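Local coordinates for probable manganase-dependent inorganic pyrophosphatase (Clostridium perfringens, PDB 3L2B), which probably hydrolyses inorganic pyrophosphate in a manganese-dependent way and is regulated through CBS and DRTGG domains that bind the activator diadenosine tetraphosphate, at residues L50-I59 and V187-A198; I118-G127 and L136-T147. One frame throughout, in Å; residues are numbered along the deposited sequence.

Contact 1: residues L50-I59 and V187-A198. With B4P (bis(adenosine)-5'-tetraphosphate), chain C.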
loop_
_atom_site.group_PDB
_atom_site.type_symbol
_atom_site.label_atom_id
_atom_site.label_comp_id
_atom_site.label_asym_id
_atom_site.label_seq_id
_atom_site.Cartn_x
_atom_site.Cartn_y
_atom_site.Cartn_z
ATOM N N LEU A 50 -16.124 -18.035 -11.758
ATOM C CA LEU A 50 -15.302 -16.813 -11.752
ATOM C C LEU A 50 -16.038 -15.649 -11.090
ATOM O O LEU A 50 -17.147 -15.304 -11.446
ATOM C CB LEU A 50 -14.847 -16.431 -13.182
ATOM C CG LEU A 50 -13.766 -15.316 -13.325
ATOM C CD1 LEU A 50 -12.428 -15.665 -12.653
ATOM C CD2 LEU A 50 -13.548 -15.003 -14.797
ATOM N N LEU A 51 -15.420 -15.053 -10.098
ATOM C CA LEU A 51 -16.008 -13.851 -9.493
ATOM C C LEU A 51 -15.289 -12.574 -9.954
ATOM O O LEU A 51 -15.881 -11.509 -10.055
ATOM C CB LEU A 51 -15.956 -13.938 -7.980
ATOM C CG LEU A 51 -16.870 -14.938 -7.294
ATOM C CD1 LEU A 51 -16.557 -14.893 -5.788
ATOM C CD2 LEU A 51 -18.387 -14.693 -7.577
ATOM N N GLY A 52 -14.002 -12.710 -10.235
ATOM C CA GLY A 52 -13.175 -11.576 -10.666
ATOM C C GLY A 52 -11.693 -11.892 -10.789
ATOM O O GLY A 52 -11.276 -13.056 -10.896
ATOM N N MET A 53 -10.902 -10.828 -10.751
ATOM C CA MET A 53 -9.452 -10.913 -10.916
ATOM C C MET A 53 -8.686 -9.887 -10.056
ATOM O O MET A 53 -9.091 -8.730 -9.922
ATOM C CB MET A 53 -9.091 -10.718 -12.384
ATOM C CG MET A 53 -7.603 -10.856 -12.668
ATOM S SD MET A 53 -7.149 -10.082 -14.252
ATOM C CE MET A 53 -6.932 -11.529 -15.304
ATOM N N LEU A 54 -7.598 -10.377 -9.472
ATOM C CA LEU A 54 -6.699 -9.582 -8.663
ATOM C C LEU A 54 -5.384 -9.257 -9.406
ATOM O O LEU A 54 -4.703 -10.130 -9.908
ATOM C CB LEU A 54 -6.360 -10.312 -7.365
ATOM C CG LEU A 54 -5.711 -9.347 -6.358
ATOM C CD1 LEU A 54 -6.742 -8.342 -5.847
ATOM C CD2 LEU A 54 -5.001 -10.094 -5.218
ATOM N N SER A 55 -5.053 -7.986 -9.467
ATOM C CA SER A 55 -3.722 -7.577 -9.963
ATOM C C SER A 55 -3.055 -6.621 -8.992
ATOM O O SER A 55 -3.685 -6.115 -8.047
ATOM C CB SER A 55 -3.872 -6.824 -11.254
ATOM O OG SER A 55 -4.238 -5.496 -10.923
ATOM N N THR A 56 -1.805 -6.285 -9.279
ATOM C CA THR A 56 -1.129 -5.262 -8.464
ATOM C C THR A 56 -1.695 -3.862 -8.704
ATOM O O THR A 56 -1.489 -3.003 -7.881
ATOM C CB THR A 56 0.389 -5.233 -8.637
ATOM O OG1 THR A 56 0.710 -4.826 -9.963
ATOM C CG2 THR A 56 0.998 -6.610 -8.335
ATOM N N SER A 57 -2.429 -3.655 -9.795
ATOM C CA SER A 57 -3.154 -2.398 -10.014
ATOM C C SER A 57 -4.314 -2.196 -9.031
ATOM O O SER A 57 -4.513 -1.102 -8.512
ATOM C CB SER A 57 -3.668 -2.313 -11.441
ATOM O OG SER A 57 -4.789 -3.156 -11.657
ATOM N N ASN A 58 -5.063 -3.263 -8.748
ATOM C CA ASN A 58 -6.122 -3.231 -7.699
ATOM C C ASN A 58 -5.532 -2.977 -6.314
ATOM O O ASN A 58 -6.059 -2.236 -5.489
ATOM C CB ASN A 58 -6.841 -4.608 -7.553
ATOM C CG ASN A 58 -7.455 -5.125 -8.825
ATOM O OD1 ASN A 58 -7.270 -6.299 -9.140
ATOM N ND2 ASN A 58 -8.160 -4.284 -9.571
ATOM N N ILE A 59 -4.482 -3.723 -6.031
ATOM C CA ILE A 59 -3.851 -3.704 -4.717
ATOM C C ILE A 59 -3.284 -2.303 -4.479
ATOM O O ILE A 59 -3.519 -1.697 -3.427
ATOM C CB ILE A 59 -2.678 -4.710 -4.591
ATOM C CG1 ILE A 59 -3.168 -6.177 -4.749
ATOM C CG2 ILE A 59 -1.963 -4.538 -3.229
ATOM C CD1 ILE A 59 -2.087 -7.242 -4.554
ATOM N N VAL A 187 -9.887 -10.238 -0.989
ATOM C CA VAL A 187 -9.613 -9.904 -2.374
ATOM C C VAL A 187 -10.878 -9.435 -3.094
ATOM O O VAL A 187 -10.789 -8.572 -3.985
ATOM C CB VAL A 187 -8.891 -11.049 -3.156
ATOM C CG1 VAL A 187 -7.435 -11.236 -2.637
ATOM C CG2 VAL A 187 -9.659 -12.317 -3.063
ATOM N N ASP A 188 -12.055 -9.941 -2.700
ATOM C CA ASP A 188 -13.294 -9.604 -3.431
ATOM C C ASP A 188 -13.741 -8.179 -3.204
ATOM O O ASP A 188 -14.566 -7.662 -3.951
ATOM C CB ASP A 188 -14.451 -10.595 -3.183
ATOM C CG ASP A 188 -15.083 -10.451 -1.805
ATOM O OD1 ASP A 188 -16.184 -10.968 -1.622
ATOM O OD2 ASP A 188 -14.461 -9.880 -0.893
ATOM N N TYR A 189 -13.173 -7.511 -2.204
ATOM C CA TYR A 189 -13.437 -6.076 -2.072
ATOM C C TYR A 189 -12.630 -5.277 -3.076
ATOM O O TYR A 189 -13.030 -4.203 -3.492
ATOM C CB TYR A 189 -13.105 -5.562 -0.689
ATOM C CG TYR A 189 -13.472 -4.093 -0.477
ATOM C CD1 TYR A 189 -14.795 -3.684 -0.477
ATOM C CD2 TYR A 189 -12.491 -3.129 -0.273
ATOM C CE1 TYR A 189 -15.144 -2.338 -0.242
ATOM C CE2 TYR A 189 -12.824 -1.771 -0.058
ATOM C CZ TYR A 189 -14.149 -1.386 -0.034
ATOM O OH TYR A 189 -14.487 -0.061 0.187
ATOM N N VAL A 190 -11.504 -5.847 -3.469
ATOM C CA VAL A 190 -10.441 -5.110 -4.191
ATOM C C VAL A 190 -10.341 -5.477 -5.674
ATOM O O VAL A 190 -9.991 -4.680 -6.520
ATOM C CB VAL A 190 -9.090 -5.369 -3.479
ATOM C CG1 VAL A 190 -7.899 -5.173 -4.414
ATOM C CG2 VAL A 190 -8.983 -4.469 -2.284
ATOM N N MET A 191 -10.694 -6.710 -5.966
ATOM C CA MET A 191 -10.516 -7.287 -7.290
ATOM C C MET A 191 -11.338 -6.561 -8.337
ATOM O O MET A 191 -12.371 -5.968 -8.052
ATOM C CB MET A 191 -10.898 -8.783 -7.267
ATOM C CG MET A 191 -12.412 -9.028 -7.204
ATOM S SD MET A 191 -12.886 -10.728 -6.785
ATOM C CE MET A 191 -14.660 -10.423 -6.733
ATOM N N THR A 192 -10.862 -6.635 -9.565
ATOM C CA THR A 192 -11.660 -6.233 -10.729
ATOM C C THR A 192 -12.851 -7.194 -10.873
ATOM O O THR A 192 -12.661 -8.395 -10.979
ATOM C CB THR A 192 -10.800 -6.259 -12.051
ATOM O OG1 THR A 192 -9.599 -5.479 -11.880
ATOM C CG2 THR A 192 -11.611 -5.729 -13.253
ATOM N N LYS A 193 -14.066 -6.653 -10.834
ATOM C CA LYS A 193 -15.297 -7.444 -11.021
ATOM C C LYS A 193 -15.940 -7.087 -12.345
ATOM O O LYS A 193 -16.073 -7.910 -13.252
ATOM C CB LYS A 193 -16.300 -7.175 -9.900
ATOM C CG LYS A 193 -15.873 -7.709 -8.541
ATOM C CD LYS A 193 -16.691 -7.133 -7.404
ATOM C CE LYS A 193 -16.178 -5.731 -6.976
ATOM N NZ LYS A 193 -14.802 -5.707 -6.302
ATOM N N ASP A 194 -16.283 -5.821 -12.462
ATOM C CA ASP A 194 -16.961 -5.305 -13.644
ATOM C C ASP A 194 -16.007 -5.193 -14.816
ATOM O O ASP A 194 -14.839 -4.825 -14.657
ATOM C CB ASP A 194 -17.561 -3.944 -13.321
ATOM C CG ASP A 194 -18.527 -4.017 -12.158
ATOM O OD1 ASP A 194 -19.526 -4.768 -12.286
ATOM O OD2 ASP A 194 -18.269 -3.371 -11.118
ATOM N N ASN A 195 -16.509 -5.542 -15.990
ATOM C CA ASN A 195 -15.738 -5.429 -17.232
ATOM C C ASN A 195 -14.445 -6.273 -17.214
ATOM O O ASN A 195 -13.459 -5.976 -17.888
ATOM C CB ASN A 195 -15.441 -3.949 -17.536
ATOM C CG ASN A 195 -16.631 -3.019 -17.178
ATOM O OD1 ASN A 195 -16.549 -2.226 -16.238
ATOM N ND2 ASN A 195 -17.731 -3.148 -17.905
ATOM N N LEU A 196 -14.468 -7.324 -16.411
ATOM C CA LEU A 196 -13.448 -8.361 -16.488
ATOM C C LEU A 196 -13.694 -9.044 -17.803
ATOM O O LEU A 196 -14.830 -9.353 -18.142
ATOM C CB LEU A 196 -13.551 -9.352 -15.320
ATOM C CG LEU A 196 -12.543 -10.498 -15.287
ATOM C CD1 LEU A 196 -11.089 -10.042 -15.474
ATOM C CD2 LEU A 196 -12.671 -11.243 -13.991
ATOM N N VAL A 197 -12.640 -9.212 -18.576
ATOM C CA VAL A 197 -12.758 -9.879 -19.862
ATOM C C VAL A 197 -12.179 -11.279 -19.752
ATOM O O VAL A 197 -10.993 -11.463 -19.500
ATOM C CB VAL A 197 -12.053 -9.077 -20.975
ATOM C CG1 VAL A 197 -12.210 -9.771 -22.315
ATOM C CG2 VAL A 197 -12.600 -7.632 -21.023
ATOM N N ALA A 198 -13.064 -12.260 -19.913
ATOM C CA ALA A 198 -12.720 -13.676 -19.854
ATOM C C ALA A 198 -13.010 -14.302 -21.185
ATOM O O ALA A 198 -13.782 -13.776 -21.964
ATOM C CB ALA A 198 -13.541 -14.359 -18.795
HETATM P PA B4P C . -2.481 -5.418 -18.348
HETATM O O1A B4P C . -2.631 -4.408 -19.399
HETATM O O2A B4P C . -2.809 -6.907 -18.811
HETATM O O3A B4P C . -1.028 -5.200 -17.756
HETATM P PB B4P C . -0.121 -6.214 -16.922
HETATM O O1B B4P C . 0.369 -7.311 -17.774
HETATM O O2B B4P C . -0.880 -6.693 -15.607
HETATM O O3B B4P C . 1.051 -5.200 -16.516
HETATM P PG B4P C . 2.337 -4.952 -17.440
HETATM O O1G B4P C . 1.885 -4.836 -18.846
HETATM O O2G B4P C . 3.238 -3.758 -16.912
HETATM O O3G B4P C . 3.228 -6.259 -17.196
HETATM P PD B4P C . 4.715 -6.336 -17.812
HETATM O O1D B4P C . 5.075 -7.740 -18.067
HETATM O O2D B4P C . 4.832 -5.391 -19.106
HETATM O O5E B4P C . -3.537 -5.065 -17.208
HETATM C C5E B4P C . -3.326 -3.926 -16.370
HETATM C C4E B4P C . -4.348 -4.003 -15.242
HETATM O O4E B4P C . -5.650 -4.160 -15.791
HETATM C C3E B4P C . -4.121 -5.227 -14.386
HETATM O O3E B4P C . -3.413 -4.861 -13.232
HETATM C C2E B4P C . -5.493 -5.766 -14.073
HETATM O O2E B4P C . -5.978 -5.213 -12.864
HETATM C C1E B4P C . -6.366 -5.278 -15.199
HETATM N N9A B4P C . -6.618 -6.435 -16.097
HETATM C C8A B4P C . -5.690 -7.310 -16.560
HETATM N N7A B4P C . -6.263 -8.271 -17.342
HETATM C C5A B4P C . -7.577 -8.017 -17.396
HETATM C C6A B4P C . -8.747 -8.624 -18.030
HETATM N N6A B4P C . -8.631 -9.708 -18.802
HETATM N N1A B4P C . -9.960 -8.067 -17.816
HETATM C C2A B4P C . -10.096 -6.967 -17.054
HETATM N N3A B4P C . -9.071 -6.373 -16.439
HETATM C C4A B4P C . -7.807 -6.825 -16.556
HETATM O O5F B4P C . 5.565 -5.741 -16.611
HETATM C C5F B4P C . 5.520 -6.389 -15.351
HETATM C C4F B4P C . 6.384 -5.606 -14.398
HETATM O O4F B4P C . 7.748 -5.696 -14.824
HETATM C C3F B4P C . 5.991 -4.146 -14.390
HETATM O O3F B4P C . 5.160 -3.853 -13.264
HETATM C C2F B4P C . 7.323 -3.417 -14.303
HETATM O O2F B4P C . 7.584 -3.222 -12.929
HETATM C C1F B4P C . 8.331 -4.390 -14.918
HETATM N N9B B4P C . 8.585 -3.939 -16.302
HETATM C C8B B4P C . 7.685 -3.483 -17.196
HETATM N N7B B4P C . 8.303 -3.119 -18.346
HETATM C C5B B4P C . 9.614 -3.330 -18.202
HETATM C C6B B4P C . 10.820 -3.151 -19.033
HETATM N N6B B4P C . 10.735 -2.665 -20.285
HETATM N N1B B4P C . 12.000 -3.490 -18.499
HETATM C C2B B4P C . 12.107 -3.979 -17.257
HETATM N N3B B4P C . 11.058 -4.153 -16.440
HETATM C C4B B4P C . 9.800 -3.855 -16.850
HETATM O O HOH W 1 -7.318 -6.967 -11.733
#

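Contact 2: residues I118-G127 and L136-T147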
loop_
_atom_site.group_PDB
_atom_site.type_symbol
_atom_site.label_atom_id
_atom_site.label_comp_id
_atom_site.label_asym_id
_atom_site.label_seq_id
_atom_site.Cartn_x
_atom_site.Cartn_y
_atom_site.Cartn_z
ATOM N N ILE A 118 -13.413 8.254 19.546
ATOM C CA ILE A 118 -13.698 6.839 19.458
ATOM C C ILE A 118 -15.133 6.580 19.854
ATOM O O ILE A 118 -15.632 7.084 20.842
ATOM C CB ILE A 118 -12.702 6.017 20.305
ATOM C CG1 ILE A 118 -11.285 6.195 19.747
ATOM C CG2 ILE A 118 -13.104 4.522 20.324
ATOM C CD1 ILE A 118 -10.178 5.573 20.576
ATOM N N SER A 119 -15.765 5.751 19.059
ATOM C CA SER A 119 -17.208 5.653 19.014
ATOM C C SER A 119 -17.633 4.169 18.932
ATOM O O SER A 119 -16.930 3.332 18.333
ATOM C CB SER A 119 -17.644 6.415 17.758
ATOM O OG SER A 119 -18.968 6.848 17.838
ATOM N N GLU A 120 -18.769 3.845 19.544
ATOM C CA GLU A 120 -19.306 2.460 19.482
ATOM C C GLU A 120 -19.136 1.870 18.085
ATOM O O GLU A 120 -19.583 2.434 17.098
ATOM C CB GLU A 120 -20.790 2.385 19.946
ATOM C CG GLU A 120 -21.512 1.040 19.585
ATOM C CD GLU A 120 -22.703 0.689 20.484
ATOM O OE1 GLU A 120 -23.070 1.486 21.363
ATOM O OE2 GLU A 120 -23.269 -0.411 20.317
ATOM N N GLY A 121 -18.460 0.729 18.018
ATOM C CA GLY A 121 -18.274 0.005 16.757
ATOM C C GLY A 121 -16.934 0.201 16.095
ATOM O O GLY A 121 -16.564 -0.509 15.129
ATOM N N ASP A 122 -16.188 1.166 16.606
ATOM C CA ASP A 122 -14.869 1.462 16.042
ATOM C C ASP A 122 -13.886 0.316 16.263
ATOM O O ASP A 122 -14.116 -0.599 17.073
ATOM C CB ASP A 122 -14.314 2.798 16.569
ATOM C CG ASP A 122 -14.975 4.001 15.896
ATOM O OD1 ASP A 122 -15.667 3.853 14.853
ATOM O OD2 ASP A 122 -14.825 5.105 16.423
ATOM N N ILE A 123 -12.808 0.374 15.495
ATOM C CA ILE A 123 -11.644 -0.475 15.700
ATOM C C ILE A 123 -10.534 0.372 16.282
ATOM O O ILE A 123 -10.027 1.319 15.641
ATOM C CB ILE A 123 -11.188 -1.106 14.380
ATOM C CG1 ILE A 123 -12.345 -1.923 13.773
ATOM C CG2 ILE A 123 -10.008 -2.007 14.589
ATOM C CD1 ILE A 123 -13.298 -1.139 12.962
ATOM N N ALA A 124 -10.146 0.027 17.496
ATOM C CA ALA A 124 -9.163 0.803 18.256
ATOM C C ALA A 124 -7.841 0.100 18.393
ATOM O O ALA A 124 -7.761 -1.013 18.851
ATOM C CB ALA A 124 -9.706 1.149 19.636
ATOM N N ILE A 125 -6.789 0.790 17.992
ATOM C CA ILE A 125 -5.441 0.307 18.188
ATOM C C ILE A 125 -4.899 0.967 19.427
ATOM O O ILE A 125 -4.851 2.177 19.514
ATOM C CB ILE A 125 -4.554 0.633 16.995
ATOM C CG1 ILE A 125 -5.056 -0.112 15.757
ATOM C CG2 ILE A 125 -3.136 0.288 17.327
ATOM C CD1 ILE A 125 -4.505 0.443 14.471
ATOM N N ALA A 126 -4.518 0.137 20.396
ATOM C CA ALA A 126 -4.176 0.581 21.747
ATOM C C ALA A 126 -2.936 -0.093 22.264
ATOM O O ALA A 126 -2.588 -1.196 21.848
ATOM C CB ALA A 126 -5.332 0.272 22.708
ATOM N N GLY A 127 -2.295 0.572 23.213
ATOM C CA GLY A 127 -1.131 0.018 23.898
ATOM C C GLY A 127 -1.456 -0.821 25.118
ATOM O O GLY A 127 -2.571 -1.302 25.299
ATOM N N LEU A 136 -11.929 1.725 26.362
ATOM C CA LEU A 136 -12.236 1.373 24.972
ATOM C C LEU A 136 -13.379 0.365 24.980
ATOM O O LEU A 136 -14.316 0.442 24.168
ATOM C CB LEU A 136 -10.991 0.841 24.221
ATOM C CG LEU A 136 -9.870 1.875 23.878
ATOM C CD1 LEU A 136 -8.633 1.225 23.261
ATOM C CD2 LEU A 136 -10.386 2.989 22.958
ATOM N N ILE A 137 -13.311 -0.557 25.939
ATOM C CA ILE A 137 -14.320 -1.585 26.095
ATOM C C ILE A 137 -15.647 -0.953 26.513
ATOM O O ILE A 137 -16.685 -1.293 25.964
ATOM C CB ILE A 137 -13.865 -2.694 27.076
ATOM C CG1 ILE A 137 -12.789 -3.552 26.405
ATOM C CG2 ILE A 137 -15.052 -3.552 27.527
ATOM C CD1 ILE A 137 -11.901 -4.253 27.378
ATOM N N GLU A 138 -15.596 -0.000 27.451
ATOM C CA GLU A 138 -16.800 0.741 27.893
ATOM C C GLU A 138 -17.436 1.529 26.748
ATOM O O GLU A 138 -18.642 1.766 26.737
ATOM C CB GLU A 138 -16.502 1.693 29.075
ATOM C CG GLU A 138 -17.572 2.770 29.288
ATOM C CD GLU A 138 -17.534 3.443 30.681
ATOM O OE1 GLU A 138 -16.841 4.498 30.838
ATOM O OE2 GLU A 138 -18.212 2.920 31.614
ATOM N N LEU A 139 -16.625 1.954 25.789
ATOM C CA LEU A 139 -17.142 2.729 24.655
ATOM C C LEU A 139 -17.699 1.794 23.584
ATOM O O LEU A 139 -18.123 2.225 22.512
ATOM C CB LEU A 139 -16.058 3.647 24.060
ATOM C CG LEU A 139 -15.782 4.960 24.800
ATOM C CD1 LEU A 139 -14.486 5.629 24.277
ATOM C CD2 LEU A 139 -16.956 5.889 24.645
ATOM N N LYS A 140 -17.681 0.501 23.891
ATOM C CA LYS A 140 -18.229 -0.542 23.010
ATOM C C LYS A 140 -17.623 -0.531 21.619
ATOM O O LYS A 140 -18.304 -0.594 20.613
ATOM C CB LYS A 140 -19.752 -0.452 22.952
ATOM C CG LYS A 140 -20.428 -0.599 24.358
ATOM C CD LYS A 140 -21.912 -0.295 24.277
ATOM C CE LYS A 140 -22.667 -0.698 25.554
ATOM N NZ LYS A 140 -22.457 0.283 26.645
ATOM N N VAL A 141 -16.308 -0.442 21.585
ATOM C CA VAL A 141 -15.581 -0.674 20.342
ATOM C C VAL A 141 -15.924 -2.099 19.867
ATOM O O VAL A 141 -16.178 -2.997 20.671
ATOM C CB VAL A 141 -14.074 -0.507 20.506
ATOM C CG1 VAL A 141 -13.705 0.984 20.778
ATOM C CG2 VAL A 141 -13.558 -1.414 21.595
ATOM N N SER A 142 -15.993 -2.272 18.563
ATOM C CA SER A 142 -16.293 -3.574 18.015
ATOM C C SER A 142 -15.029 -4.433 18.051
ATOM O O SER A 142 -15.099 -5.652 18.103
ATOM C CB SER A 142 -16.821 -3.464 16.585
ATOM O OG SER A 142 -15.829 -2.948 15.716
ATOM N N LEU A 143 -13.873 -3.785 18.049
ATOM C CA LEU A 143 -12.591 -4.517 18.059
ATOM C C LEU A 143 -11.503 -3.739 18.736
ATOM O O LEU A 143 -11.176 -2.614 18.334
ATOM C CB LEU A 143 -12.150 -4.908 16.656
ATOM C CG LEU A 143 -10.824 -5.666 16.507
ATOM C CD1 LEU A 143 -10.837 -6.955 17.343
ATOM C CD2 LEU A 143 -10.529 -5.963 15.033
ATOM N N LEU A 144 -10.944 -4.373 19.761
ATOM C CA LEU A 144 -9.769 -3.880 20.462
ATOM C C LEU A 144 -8.524 -4.629 20.005
ATOM O O LEU A 144 -8.425 -5.834 20.158
ATOM C CB LEU A 144 -9.962 -4.011 21.965
ATOM C CG LEU A 144 -8.843 -3.474 22.871
ATOM C CD1 LEU A 144 -8.529 -2.036 22.553
ATOM C CD2 LEU A 144 -9.255 -3.632 24.332
ATOM N N ILE A 145 -7.599 -3.885 19.392
ATOM C CA ILE A 145 -6.301 -4.415 18.997
ATOM C C ILE A 145 -5.225 -3.871 19.940
ATOM O O ILE A 145 -4.911 -2.689 19.925
ATOM C CB ILE A 145 -5.959 -4.067 17.539
ATOM C CG1 ILE A 145 -7.148 -4.329 16.620
ATOM C CG2 ILE A 145 -4.804 -4.890 17.035
ATOM C CD1 ILE A 145 -6.836 -4.167 15.127
ATOM N N VAL A 146 -4.670 -4.755 20.761
ATOM C CA VAL A 146 -3.589 -4.389 21.677
ATOM C C VAL A 146 -2.255 -4.635 20.998
ATOM O O VAL A 146 -2.016 -5.723 20.447
ATOM C CB VAL A 146 -3.670 -5.125 23.021
ATOM C CG1 VAL A 146 -2.521 -4.677 23.960
ATOM C CG2 VAL A 146 -5.046 -4.893 23.687
ATOM N N THR A 147 -1.413 -3.597 21.005
ATOM C CA THR A 147 -0.101 -3.622 20.337
ATOM C C THR A 147 0.978 -4.152 21.272
ATOM O O THR A 147 0.743 -4.388 22.451
ATOM C CB THR A 147 0.373 -2.189 19.862
ATOM O OG1 THR A 147 0.536 -1.323 20.985
ATOM C CG2 THR A 147 -0.606 -1.538 18.936
#

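Contact 1: residues L50-I59 and V187-A198
Met53 and Thr192 join as an isolated antiparallel hydrogen-bonded pair, a single bridge between the two CBS domains of this Bateman module, next to one adenosine of the bound diadenosine tetraphosphate. Met53 N gives to Thr192 O at 3.0 Å and Thr192 N to Met53 O at 2.8 Å, both in the carbonyl planes, which ties strand 50-55 to the segment following the short helix 187-190. Beside this pair, Asn58 reaches across at about a right angle to Thr192: ND2 donates to OG1 over 3.0 Å, nearly straight at 168° and in the amide plane. Asn58 OD1 meanwhile accepts from Ser55 N, half of a capping box that Ser55 OG completes by accepting from Asn58 N, so both ends of the amide are held and its rotation is fixed. A water donates to Asn58 OD1 and also bonds Thr192 OG1 and ribose O2E of the ligand, carrying this polar cluster to the sugar. On the other side of the pair, Leu196 divides its branches. With CG anti to the backbone N (chi1 180°), CD2 presses on Gly52 CA at a tight 3.4 Å, whereas CD1 lies 3.3 Å from adenine N1A. Val197 N and O pair with the adenine's N1A and N6A, and the sulfur of Met53, its chain bent at chi3 (-104°), comes within 3.7 Å of N7A. Below the pocket, Leu54 sends CD1 to Val190 CG1 and CD2 to Val187 CG1. Leu54 and Val187 both rest on Ala29 of helix 26-35; strand 40-44 flanks strand 50-55, with a classic bulge where Leu51 and Gly52 face Val43, and Pro221 of strand 219-223 touches Leu50 and Met53.

Contact 2: residues I118-G127 and L136-T147
Ala124 and Ala126 bond in parallel register to the strand of Leu143 and Ile145, the two strands of a right-handed beta-alpha-beta unit in the DRTGG domain. Ala124 N gives to Leu143 O, Ile145 N to Ala124 O and Ala126 N to Ile145 O, each close to straight, and the strand axes diverge by only 19°. On one face Ile123 CG2 touches both Leu143 CD2, at 4.0 Å, and Ile145 CD1, at 3.9 Å. The other face is covered by the connecting helix: Leu136 sets CD1 on Ala126 CB, a tight 3.5 Å, and turns CD2 to Ile118 CD1 at the same distance, while Ile118 CG2 meets Val141 CG1. The helix ends in a Schellman motif at Lys140, whose O accepts from Gly121 N at 2.9 Å in the type II turn 119-122. Asp122 braces that turn through OD2, which takes Ser119 N and pairs with Lys103 in a salt bridge. Farther out, strands 104-106 and 166-169 flank the pair. At the start of the strands, Ser142 OG, placed between its backbone N and carbonyl carbon (chi1 65°), donates to Gly121 O at 2.6 Å from above the carbonyl plane.

In the fold
Contact 2 is nested in the loop closed by contact 1: between residues 50-59, in the first CBS domain, and 187-198, in the second, the chain builds the DRTGG domain that holds contact 2. The two centres are 32 Å apart, on opposite sides of the chain's centre, and their nearest atoms stay about 13 Å apart. Contact 1 joins segments 128 residues apart in sequence at the nucleotide, whereas those of contact 2 are 9 apart and lie within a separate sheet. Diadenosine tetraphosphate also bonds Lys39, Ser55, Ser57 and Ser218 of the second subunit, so the ligand bridges both chains beside contact 1; contact 2 contributes no residue to that pocket.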